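Local atomic coordinates of transcription termination factor FttA (Pyrococcus horikoshii, PDB entry 3AF6), a protein that probably terminates archaeal transcription by cutting the nascent RNA as a zinc-dependent endonuclease and 5'-3' exonuclease. Residues 372-377 with 443-448. Residues are numbered along the deposited sequence; the frame is centred on the assembly and turned at random.
Sequences PTRLLE and LEEYAR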
ATOM      1  N   PRO A 372      14.704 -12.044  -2.542  1.00 41.54           N
ATOM      2  CA  PRO A 372      13.737 -12.381  -1.492  1.00 39.81           C
ATOM      3  C   PRO A 372      14.025 -11.703  -0.162  1.00 37.74           C
ATOM      4  O   PRO A 372      15.133 -11.226   0.083  1.00 38.15           O
ATOM      5  CB  PRO A 372      13.862 -13.896  -1.383  1.00 38.35           C
ATOM      6  CG  PRO A 372      14.368 -14.303  -2.730  1.00 40.49           C
ATOM      7  CD  PRO A 372      15.395 -13.254  -3.012  1.00 39.53           C
ATOM      8  N   THR A 373      13.002 -11.651   0.682  1.00 36.02           N
ATOM      9  CA  THR A 373      13.124 -11.089   2.024  1.00 35.44           C
ATOM     10  C   THR A 373      12.195 -11.939   2.876  1.00 36.95           C
ATOM     11  O   THR A 373      11.433 -12.748   2.350  1.00 36.37           O
ATOM     12  CB  THR A 373      12.677  -9.594   2.111  1.00 33.44           C
ATOM     13  OG1 THR A 373      11.340  -9.457   1.599  1.00 32.78           O
ATOM     14  CG2 THR A 373      13.642  -8.689   1.348  1.00 21.22           C
ATOM     15  N   ARG A 374      12.255 -11.750   4.186  1.00 38.85           N
ATOM     16  CA  ARG A 374      11.429 -12.517   5.104  1.00 40.75           C
ATOM     17  C   ARG A 374       9.946 -12.433   4.779  1.00 42.01           C
ATOM     18  O   ARG A 374       9.230 -13.428   4.823  1.00 43.56           O
ATOM     19  CB  ARG A 374      11.657 -12.016   6.520  1.00 42.02           C
ATOM     20  CG  ARG A 374      13.069 -12.192   7.027  1.00 46.33           C
ATOM     21  CD  ARG A 374      13.215 -13.555   7.673  1.00 51.27           C
ATOM     22  NE  ARG A 374      14.373 -13.635   8.560  1.00 51.59           N
ATOM     23  CZ  ARG A 374      14.465 -14.489   9.573  1.00 51.71           C
ATOM     24  NH1 ARG A 374      13.467 -15.331   9.829  1.00 49.35           N
ATOM     25  NH2 ARG A 374      15.559 -14.507  10.324  1.00 52.76           N
ATOM     26  N   LEU A 375       9.486 -11.238   4.442  1.00 43.06           N
ATOM     27  CA  LEU A 375       8.074 -11.026   4.159  1.00 43.20           C
ATOM     28  C   LEU A 375       7.617 -11.134   2.704  1.00 43.07           C
ATOM     29  O   LEU A 375       6.465 -11.492   2.440  1.00 42.57           O
ATOM     30  CB  LEU A 375       7.669  -9.647   4.691  1.00 44.01           C
ATOM     31  CG  LEU A 375       7.589  -9.438   6.203  1.00 45.26           C
ATOM     32  CD1 LEU A 375       7.763  -7.972   6.540  1.00 45.50           C
ATOM     33  CD2 LEU A 375       6.240  -9.933   6.696  1.00 47.20           C
ATOM     34  N   LEU A 376       8.508 -10.850   1.758  1.00 41.24           N
ATOM     35  CA  LEU A 376       8.089 -10.830   0.368  1.00 38.66           C
ATOM     36  C   LEU A 376       8.966 -11.505  -0.686  1.00 38.69           C
ATOM     37  O   LEU A 376      10.111 -11.878  -0.438  1.00 39.49           O
ATOM     38  CB  LEU A 376       7.864  -9.365  -0.016  1.00 36.47           C
ATOM     39  CG  LEU A 376       7.029  -8.545   0.977  1.00 34.71           C
ATOM     40  CD1 LEU A 376       7.138  -7.086   0.641  1.00 35.42           C
ATOM     41  CD2 LEU A 376       5.565  -8.993   0.942  1.00 33.92           C
ATOM     42  N   GLU A 377       8.397 -11.641  -1.878  1.00 38.32           N
ATOM     43  CA  GLU A 377       9.078 -12.235  -3.017  1.00 39.80           C
ATOM     44  C   GLU A 377       9.542 -11.117  -3.952  1.00 39.83           C
ATOM     45  O   GLU A 377       8.887 -10.077  -4.073  1.00 40.18           O
ATOM     46  CB  GLU A 377       8.130 -13.180  -3.757  1.00 41.08           C
ATOM     47  CG  GLU A 377       7.890 -14.492  -3.030  1.00 46.59           C
ATOM     48  CD  GLU A 377       6.694 -15.250  -3.556  1.00 48.56           C
ATOM     49  OE1 GLU A 377       6.515 -15.315  -4.791  1.00 51.73           O
ATOM     50  OE2 GLU A 377       5.935 -15.797  -2.733  1.00 49.28           O
ATOM     51  N   LEU A 443      14.395 -11.049  14.265  1.00 49.73           N
ATOM     52  CA  LEU A 443      14.544 -11.329  15.694  1.00 50.23           C
ATOM     53  C   LEU A 443      13.681 -12.491  16.185  1.00 51.03           C
ATOM     54  O   LEU A 443      14.016 -13.144  17.171  1.00 50.31           O
ATOM     55  CB  LEU A 443      14.221 -10.083  16.521  1.00 48.77           C
ATOM     56  CG  LEU A 443      15.119  -8.861  16.335  1.00 49.02           C
ATOM     57  CD1 LEU A 443      14.545  -7.695  17.130  1.00 48.57           C
ATOM     58  CD2 LEU A 443      16.527  -9.170  16.775  1.00 46.57           C
ATOM     59  N   GLU A 444      12.576 -12.747  15.490  1.00 53.82           N
ATOM     60  CA  GLU A 444      11.657 -13.819  15.866  1.00 57.19           C
ATOM     61  C   GLU A 444      12.209 -15.209  15.515  1.00 59.65           C
ATOM     62  O   GLU A 444      11.934 -16.182  16.213  1.00 59.04           O
ATOM     63  CB  GLU A 444      10.300 -13.591  15.196  1.00 57.71           C
ATOM     64  CG  GLU A 444       9.150 -14.418  15.761  1.00 59.41           C
ATOM     65  CD  GLU A 444       9.180 -15.872  15.314  1.00 60.52           C
ATOM     66  OE1 GLU A 444       9.277 -16.123  14.092  1.00 59.49           O
ATOM     67  OE2 GLU A 444       9.092 -16.762  16.187  1.00 61.04           O
ATOM     68  N   GLU A 445      12.977 -15.310  14.434  1.00 62.28           N
ATOM     69  CA  GLU A 445      13.558 -16.596  14.079  1.00 64.69           C
ATOM     70  C   GLU A 445      14.763 -16.780  14.974  1.00 66.03           C
ATOM     71  O   GLU A 445      15.133 -17.897  15.331  1.00 68.11           O
ATOM     72  CB  GLU A 445      14.010 -16.635  12.617  1.00 65.21           C
ATOM     73  CG  GLU A 445      14.739 -17.935  12.244  1.00 64.80           C
ATOM     74  CD  GLU A 445      14.872 -18.134  10.746  1.00 66.09           C
ATOM     75  OE1 GLU A 445      15.593 -17.345  10.100  1.00 66.21           O
ATOM     76  OE2 GLU A 445      14.251 -19.081  10.212  1.00 67.26           O
ATOM     77  N   TYR A 446      15.376 -15.666  15.335  1.00 65.83           N
ATOM     78  CA  TYR A 446      16.539 -15.703  16.192  1.00 67.96           C
ATOM     79  C   TYR A 446      16.088 -16.001  17.612  1.00 68.58           C
ATOM     80  O   TYR A 446      16.868 -16.476  18.436  1.00 69.21           O
ATOM     81  CB  TYR A 446      17.257 -14.361  16.141  1.00 69.92           C
ATOM     82  CG  TYR A 446      18.396 -14.255  17.110  1.00 72.76           C
ATOM     83  CD1 TYR A 446      19.546 -15.021  16.950  1.00 74.08           C
ATOM     84  CD2 TYR A 446      18.311 -13.405  18.208  1.00 75.31           C
ATOM     85  CE1 TYR A 446      20.593 -14.945  17.868  1.00 77.89           C
ATOM     86  CE2 TYR A 446      19.348 -13.316  19.133  1.00 78.20           C
ATOM     87  CZ  TYR A 446      20.485 -14.091  18.963  1.00 78.85           C
ATOM     88  OH  TYR A 446      21.492 -14.027  19.907  1.00 79.73           O
ATOM     89  N   ALA A 447      14.822 -15.714  17.890  1.00 68.09           N
ATOM     90  CA  ALA A 447      14.254 -15.953  19.211  1.00 67.34           C
ATOM     91  C   ALA A 447      14.053 -17.448  19.464  1.00 66.30           C
ATOM     92  O   ALA A 447      14.416 -17.958  20.521  1.00 65.56           O
ATOM     93  CB  ALA A 447      12.925 -15.218  19.343  1.00 66.34           C
ATOM     94  N   ARG A 448      13.477 -18.133  18.479  1.00 65.20           N
ATOM     95  CA  ARG A 448      13.197 -19.560  18.556  1.00 65.24           C
ATOM     96  C   ARG A 448      14.410 -20.467  18.708  1.00 65.88           C
ATOM     97  O   ARG A 448      14.257 -21.682  18.825  1.00 66.30           O
ATOM     98  CB  ARG A 448      12.408 -20.008  17.328  1.00 65.12           C
ATOM     99  CG  ARG A 448      10.994 -19.475  17.277  1.00 65.98           C
ATOM    100  CD  ARG A 448      10.328 -19.840  15.970  1.00 66.35           C
ATOM    101  NE  ARG A 448      11.157 -19.451  14.833  1.00 68.82           N
ATOM    102  CZ  ARG A 448      10.735 -19.434  13.574  1.00 70.21           C
ATOM    103  NH1 ARG A 448       9.486 -19.782  13.289  1.00 72.57           N
ATOM    104  NH2 ARG A 448      11.562 -19.078  12.600  1.00 69.46           N
TER
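A single salt bridge, Arg-374 to Glu-445, carries this whole contact, while the backbones stay far apart, with 10.1 Å between CA of Arg-374 and CA of Glu-445. NH2 of Arg-374 lies 2.8 Å from OE1 of Glu-445. The carboxylate does not meet the guanidinium as a flat two-pronged pair. The two planes are 50° apart, and OE1 approaches obliquely. Glu-445 reaches across with CG anti to the backbone N (chi1 175°) and the chain extended beyond it. The Arg-374 chain, bent at chi2 (-88°), brings its guanidinium to meet this carboxylate.

The carboxylate is shared between two arginines: its other oxygen, OE2 of Glu-445, pairs with NH2 of Arg-448 at 3.6 Å. Arg-448 also faces Glu-444, whose OE1 lies 3.6 Å above the guanidinium plane. On the loop, Thr-373 OG1 accepts from Leu-376 N at 3.2 Å, an ST motif. Glu-438 accepts from the backbone N of Arg-374, and Glu-409 gives NH2 of Arg-374 a second carboxylate.

The contact joins a metallo-beta-lactamase loop to helix 435-447 of the beta-CASP region, at the surface and away from the zinc ions. The two arginines probably favour the ionised form of Glu-445, which links the two domains by charge.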